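Local coordinates for fucolectin-related protein (Streptococcus pneumoniae, PDB 2J22) that probably binds fucose-containing glycans such as blood group antigens, as a carbohydrate-binding module of a pneumococcal virulence factor, at residues 73-78 with 87-92; 91-96 with 116-121. One frame throughout, in Å; residues are numbered along the deposited sequence.

Interaction 1: residues 73-78 with 87-92; sequences LIIYNR and SNFDII
The hydrophobic core between two facing antiparallel sheets holds this contact, with Leu-73 and Ile-75 of strand 67-77 meeting Phe-89 and Ile-91 of strand 89-94. The axes of the two short strand segments stay 11.4 Å apart, and their N-to-C directions differ by 145°, roughly antiparallel. Such spacing is bridged by side chains alone. Ile-91 reaches both Leu-73 and Ile-75. Its CG2 meets Leu-73 CD2 tip to tip at 3.7 Å. Its CD1 meets Ile-75 CD1 at 3.6 Å, again tip to tip. Ile-91 extends CG1 anti to its carbonyl carbon (chi1 -59°), and an anti chi2 keeps the chain extended, placing CD1 against the other sheet. This is the beta-sandwich packing of a galactose-binding-like domain, the family to which the module belongs. Phe-89 adds a looser touch, with CE1 4.5 Å from Ile-75 CD1, which approaches the ring obliquely. All four residues are buried. Around them, Val-142 and Leu-139 of strand 139-146 pack on Leu-73 and Ile-75 respectively, and Ile-106 of strand 100-108 lies against Phe-89. A G1 beta bulge sets Asn-88 and Phe-89 opposite the single residue Ile-106. The side chain of Ile-75 lies about 11 Å from the bound calcium ion.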
loop_
_atom_site.group_PDB
_atom_site.type_symbol
_atom_site.label_atom_id
_atom_site.label_comp_id
_atom_site.label_asym_id
_atom_site.label_seq_id
_atom_site.Cartn_x
_atom_site.Cartn_y
_atom_site.Cartn_z
ATOM N N LEU A 73 1.213 0.543 -10.197
ATOM C CA LEU A 73 1.232 0.694 -8.731
ATOM C C LEU A 73 2.693 0.926 -8.279
ATOM O O LEU A 73 3.602 0.172 -8.687
ATOM C CB LEU A 73 0.592 -0.517 -8.042
ATOM C CG LEU A 73 0.836 -0.809 -6.569
ATOM C CD1 LEU A 73 0.059 0.218 -5.752
ATOM C CD2 LEU A 73 0.267 -2.231 -6.336
ATOM N N ILE A 74 2.924 1.990 -7.495
ATOM C CA ILE A 74 4.223 2.151 -6.854
ATOM C C ILE A 74 4.091 2.195 -5.263
ATOM O O ILE A 74 3.219 2.899 -4.700
ATOM C CB ILE A 74 5.045 3.364 -7.437
ATOM C CG1 ILE A 74 4.953 3.477 -8.956
ATOM C CG2 ILE A 74 6.500 3.230 -7.056
ATOM C CD1 ILE A 74 5.710 4.745 -9.563
ATOM N N ILE A 75 4.848 1.320 -4.610
ATOM C CA ILE A 75 4.889 1.210 -3.142
ATOM C C ILE A 75 6.269 1.687 -2.647
ATOM O O ILE A 75 7.301 1.214 -3.122
ATOM C CB ILE A 75 4.636 -0.244 -2.699
ATOM C CG1 ILE A 75 3.188 -0.650 -3.014
ATOM C CG2 ILE A 75 4.969 -0.463 -1.192
ATOM C CD1 ILE A 75 3.065 -2.118 -3.370
ATOM N N TYR A 76 6.262 2.646 -1.732
ATOM C CA TYR A 76 7.466 3.248 -1.132
ATOM C C TYR A 76 7.558 2.741 0.299
ATOM O O TYR A 76 6.581 2.789 1.034
ATOM C CB TYR A 76 7.377 4.769 -1.161
ATOM C CG TYR A 76 7.654 5.314 -2.542
ATOM C CD1 TYR A 76 8.960 5.425 -2.993
ATOM C CD2 TYR A 76 6.617 5.630 -3.438
ATOM C CE1 TYR A 76 9.260 5.858 -4.262
ATOM C CE2 TYR A 76 6.917 6.067 -4.754
ATOM C CZ TYR A 76 8.246 6.174 -5.130
ATOM O OH TYR A 76 8.602 6.644 -6.360
ATOM N N ASN A 77 8.675 2.107 0.639
ATOM C CA ASN A 77 8.841 1.544 1.978
ATOM C C ASN A 77 9.277 2.588 3.016
ATOM O O ASN A 77 9.790 3.637 2.647
ATOM C CB ASN A 77 9.941 0.481 1.867
ATOM C CG ASN A 77 9.955 -0.505 3.036
ATOM O OD1 ASN A 77 9.117 -0.465 3.917
ATOM N ND2 ASN A 77 10.942 -1.428 3.024
ATOM N N ARG A 78 9.088 2.308 4.301
ATOM C CA ARG A 78 9.817 2.981 5.360
ATOM C C ARG A 78 11.333 2.856 5.068
ATOM O O ARG A 78 11.759 1.887 4.426
ATOM C CB ARG A 78 9.532 2.271 6.698
ATOM C CG ARG A 78 10.082 3.021 7.960
ATOM C CD ARG A 78 9.698 2.361 9.301
ATOM N NE ARG A 78 10.393 3.050 10.408
ATOM C CZ ARG A 78 10.294 2.654 11.668
ATOM N NH1 ARG A 78 9.568 1.574 11.961
ATOM N NH2 ARG A 78 10.957 3.291 12.625
ATOM N N SER A 87 8.097 -7.254 3.563
ATOM C CA SER A 87 8.653 -8.412 2.840
ATOM C C SER A 87 7.642 -9.538 2.988
ATOM O O SER A 87 6.806 -9.484 3.889
ATOM C CB SER A 87 9.971 -8.840 3.477
ATOM O OG SER A 87 9.764 -9.366 4.783
ATOM N N ASN A 88 7.714 -10.557 2.130
ATOM C CA ASN A 88 6.788 -11.710 2.191
ATOM C C ASN A 88 5.366 -11.236 2.290
ATOM O O ASN A 88 4.677 -11.515 3.293
ATOM C CB ASN A 88 7.141 -12.628 3.388
ATOM C CG ASN A 88 6.231 -13.875 3.490
ATOM O OD1 ASN A 88 5.594 -14.294 2.502
ATOM N ND2 ASN A 88 6.152 -14.459 4.689
ATOM N N PHE A 89 4.920 -10.501 1.264
ATOM C CA PHE A 89 3.602 -9.894 1.334
ATOM C C PHE A 89 2.765 -10.099 0.103
ATOM O O PHE A 89 3.260 -10.433 -0.938
ATOM C CB PHE A 89 3.645 -8.389 1.786
ATOM C CG PHE A 89 4.277 -7.457 0.799
ATOM C CD1 PHE A 89 3.500 -6.799 -0.160
ATOM C CD2 PHE A 89 5.666 -7.215 0.831
ATOM C CE1 PHE A 89 4.098 -5.877 -1.130
ATOM C CE2 PHE A 89 6.253 -6.347 -0.052
ATOM C CZ PHE A 89 5.500 -5.650 -1.040
ATOM N N ASP A 90 1.451 -9.879 0.224
ATOM C CA ASP A 90 0.612 -9.925 -0.942
ATOM C C ASP A 90 0.014 -8.566 -1.253
ATOM O O ASP A 90 -0.358 -7.793 -0.326
ATOM C CB ASP A 90 -0.539 -10.897 -0.704
ATOM C CG ASP A 90 -0.094 -12.320 -0.684
ATOM O OD1 ASP A 90 0.800 -12.726 -1.507
ATOM O OD2 ASP A 90 -0.598 -13.102 0.123
ATOM N N ILE A 91 -0.082 -8.301 -2.551
ATOM C CA ILE A 91 -0.860 -7.188 -3.108
ATOM C C ILE A 91 -2.093 -7.846 -3.710
ATOM O O ILE A 91 -1.949 -8.739 -4.560
ATOM C CB ILE A 91 -0.043 -6.467 -4.222
ATOM C CG1 ILE A 91 1.276 -5.933 -3.658
ATOM C CG2 ILE A 91 -0.905 -5.403 -4.962
ATOM C CD1 ILE A 91 2.217 -5.330 -4.672
ATOM N N ILE A 92 -3.285 -7.398 -3.288
ATOM C CA ILE A 92 -4.534 -7.963 -3.736
ATOM C C ILE A 92 -5.405 -6.849 -4.276
ATOM O O ILE A 92 -5.644 -5.869 -3.574
ATOM C CB ILE A 92 -5.322 -8.661 -2.565
ATOM C CG1 ILE A 92 -4.393 -9.456 -1.625
ATOM C CG2 ILE A 92 -6.328 -9.620 -3.174
ATOM C CD1 ILE A 92 -4.951 -9.741 -0.232
#

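Interaction 2: residues 91-96 with 116-121; sequences IIIYDS and IDLKGL
Ile-91 and Ile-93 of strand 89-94 face Ile-116, Leu-118 and Leu-121 across the interior of the beta-sandwich. Ile-116 and Leu-118 lie on strand 113-118 and Leu-121 on strand 121-123, both in the opposing sheet. Contact between the two segments is apolar. Ile-93 carries most of it through one methyl group. Its CD1 meets Leu-118 CD1 tip to tip at 3.6 Å, and it also touches Leu-121 CD2 at 3.9 Å, where the two side chains pass at a slant. CG1 of Ile-93 lies anti to the carbonyl carbon (chi1 -49°), and chi2 of -156° holds CD1 extended toward the two leucines. A more distant touch joins Ile-91 CD1 to Ile-116 CD1, 4.3 Å apart. Outside the two segments, Leu-70 packs on Leu-118 and Phe-102 on Leu-121, while Gln-104 of strand 100-108 touches Ile-116.

Backbone bonding shapes the second segment. Leu-118 to Leu-121 form a type I' beta turn, with Lys-119 and Gly-120 at its two central positions. Both have positive phi, a backbone shape that glycine adopts readily. The turn takes the chain round a corner, and both leucines meet the same isoleucine. It is closed by a hydrogen bond from Leu-121 N to Leu-118 O, 3.1 Å long.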
loop_
_atom_site.group_PDB
_atom_site.type_symbol
_atom_site.label_atom_id
_atom_site.label_comp_id
_atom_site.label_asym_id
_atom_site.label_seq_id
_atom_site.Cartn_x
_atom_site.Cartn_y
_atom_site.Cartn_z
ATOM N N ILE A 91 -0.082 -8.301 -2.551
ATOM C CA ILE A 91 -0.860 -7.188 -3.108
ATOM C C ILE A 91 -2.093 -7.846 -3.710
ATOM O O ILE A 91 -1.949 -8.739 -4.560
ATOM C CB ILE A 91 -0.043 -6.467 -4.222
ATOM C CG1 ILE A 91 1.276 -5.933 -3.658
ATOM C CG2 ILE A 91 -0.905 -5.403 -4.962
ATOM C CD1 ILE A 91 2.217 -5.330 -4.672
ATOM N N ILE A 92 -3.285 -7.398 -3.288
ATOM C CA ILE A 92 -4.534 -7.963 -3.736
ATOM C C ILE A 92 -5.405 -6.849 -4.276
ATOM O O ILE A 92 -5.644 -5.869 -3.574
ATOM C CB ILE A 92 -5.322 -8.661 -2.565
ATOM C CG1 ILE A 92 -4.393 -9.456 -1.625
ATOM C CG2 ILE A 92 -6.328 -9.620 -3.174
ATOM C CD1 ILE A 92 -4.951 -9.741 -0.232
ATOM N N ILE A 93 -5.907 -7.010 -5.489
ATOM C CA ILE A 93 -6.813 -5.997 -6.110
ATOM C C ILE A 93 -8.189 -6.587 -6.250
ATOM O O ILE A 93 -8.339 -7.726 -6.663
ATOM C CB ILE A 93 -6.216 -5.486 -7.469
ATOM C CG1 ILE A 93 -4.716 -5.101 -7.256
ATOM C CG2 ILE A 93 -7.107 -4.348 -8.103
ATOM C CD1 ILE A 93 -4.116 -4.092 -8.231
ATOM N N TYR A 94 -9.221 -5.815 -5.877
ATOM C CA TYR A 94 -10.590 -6.314 -5.909
ATOM C C TYR A 94 -11.457 -5.484 -6.852
ATOM O O TYR A 94 -11.153 -4.301 -7.069
ATOM C CB TYR A 94 -11.220 -6.252 -4.516
ATOM C CG TYR A 94 -10.405 -6.819 -3.383
ATOM C CD1 TYR A 94 -10.625 -8.147 -2.915
ATOM C CD2 TYR A 94 -9.426 -6.029 -2.722
ATOM C CE1 TYR A 94 -9.852 -8.685 -1.853
ATOM C CE2 TYR A 94 -8.685 -6.552 -1.646
ATOM C CZ TYR A 94 -8.891 -7.882 -1.239
ATOM O OH TYR A 94 -8.170 -8.354 -0.161
ATOM N N ASP A 95 -12.546 -6.072 -7.378
ATOM C CA ASP A 95 -13.461 -5.293 -8.213
ATOM C C ASP A 95 -14.411 -4.526 -7.323
ATOM O O ASP A 95 -14.254 -4.610 -6.091
ATOM C CB ASP A 95 -14.249 -6.150 -9.202
ATOM C CG ASP A 95 -15.045 -7.246 -8.550
ATOM O OD1 ASP A 95 -15.541 -7.083 -7.410
ATOM O OD2 ASP A 95 -15.223 -8.338 -9.122
ATOM N N SER A 96 -15.376 -3.790 -7.912
ATOM C CA SER A 96 -16.342 -2.946 -7.146
ATOM C C SER A 96 -17.265 -3.759 -6.268
ATOM O O SER A 96 -17.994 -3.174 -5.440
ATOM C CB SER A 96 -17.215 -2.085 -8.073
ATOM O OG SER A 96 -17.934 -2.915 -8.970
ATOM N N ILE A 116 4.914 -1.814 -10.025
ATOM C CA ILE A 116 4.206 -2.913 -10.671
ATOM C C ILE A 116 3.382 -2.339 -11.812
ATOM O O ILE A 116 2.591 -1.423 -11.590
ATOM C CB ILE A 116 3.279 -3.595 -9.671
ATOM C CG1 ILE A 116 4.056 -4.072 -8.431
ATOM C CG2 ILE A 116 2.500 -4.712 -10.352
ATOM C CD1 ILE A 116 4.341 -5.555 -8.370
ATOM N N ASP A 117 3.556 -2.847 -13.036
ATOM C CA ASP A 117 2.715 -2.372 -14.126
ATOM C C ASP A 117 1.469 -3.236 -14.058
ATOM O O ASP A 117 1.551 -4.395 -13.704
ATOM C CB ASP A 117 3.399 -2.480 -15.507
ATOM C CG ASP A 117 4.410 -1.346 -15.769
ATOM O OD1 ASP A 117 4.244 -0.198 -15.276
ATOM O OD2 ASP A 117 5.429 -1.514 -16.494
ATOM N N LEU A 118 0.303 -2.657 -14.301
ATOM C CA LEU A 118 -0.922 -3.436 -14.142
ATOM C C LEU A 118 -1.620 -3.545 -15.474
ATOM O O LEU A 118 -2.696 -4.151 -15.578
ATOM C CB LEU A 118 -1.851 -2.788 -13.092
ATOM C CG LEU A 118 -1.360 -2.959 -11.647
ATOM C CD1 LEU A 118 -2.224 -2.169 -10.641
ATOM C CD2 LEU A 118 -1.188 -4.447 -11.228
ATOM N N LYS A 119 -1.024 -2.898 -16.477
ATOM C CA LYS A 119 -1.596 -2.795 -17.834
ATOM C C LYS A 119 -3.115 -2.591 -17.978
ATOM O O LYS A 119 -3.759 -3.342 -18.723
ATOM C CB LYS A 119 -1.195 -4.032 -18.646
ATOM C CG LYS A 119 0.195 -4.525 -18.357
ATOM C CD LYS A 119 0.973 -4.575 -19.650
ATOM C CE LYS A 119 2.183 -3.706 -19.578
ATOM N NZ LYS A 119 3.265 -4.477 -20.249
ATOM N N GLY A 120 -3.701 -1.601 -17.286
ATOM C CA GLY A 120 -5.126 -1.318 -17.436
ATOM C C GLY A 120 -6.099 -2.300 -16.762
ATOM O O GLY A 120 -7.325 -2.221 -16.965
ATOM N N LEU A 121 -5.586 -3.228 -15.953
ATOM C CA LEU A 121 -6.431 -3.970 -15.005
ATOM C C LEU A 121 -7.529 -3.081 -14.346
ATOM O O LEU A 121 -7.204 -2.021 -13.756
ATOM C CB LEU A 121 -5.522 -4.580 -13.920
ATOM C CG LEU A 121 -6.174 -5.363 -12.781
ATOM C CD1 LEU A 121 -6.771 -6.673 -13.355
ATOM C CD2 LEU A 121 -5.117 -5.597 -11.644
#

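In the fold
Both interactions join the same two sheets, and strand 89-94 supplies one side of each. Ile-91 serves both. Interaction 1 is the more central: its centre lies about 6 Å from the centre of the chain, and that of interaction 2 about 12 Å. Both are buried and apolar, but interaction 1 includes an aromatic ring, whereas interaction 2 uses aliphatic residues alone and reaches a partly exposed leucine at a turn. Their partners in the opposing sheet are neighbours: strands 67-77 and 113-118 pair antiparallel, and a probable backbone hydrogen bond of 2.7 Å joins Leu-73 O to Ile-116 N. Leu-73 CB also packs on Leu-118 CD1 at 4.2 Å, so the two contacts touch directly.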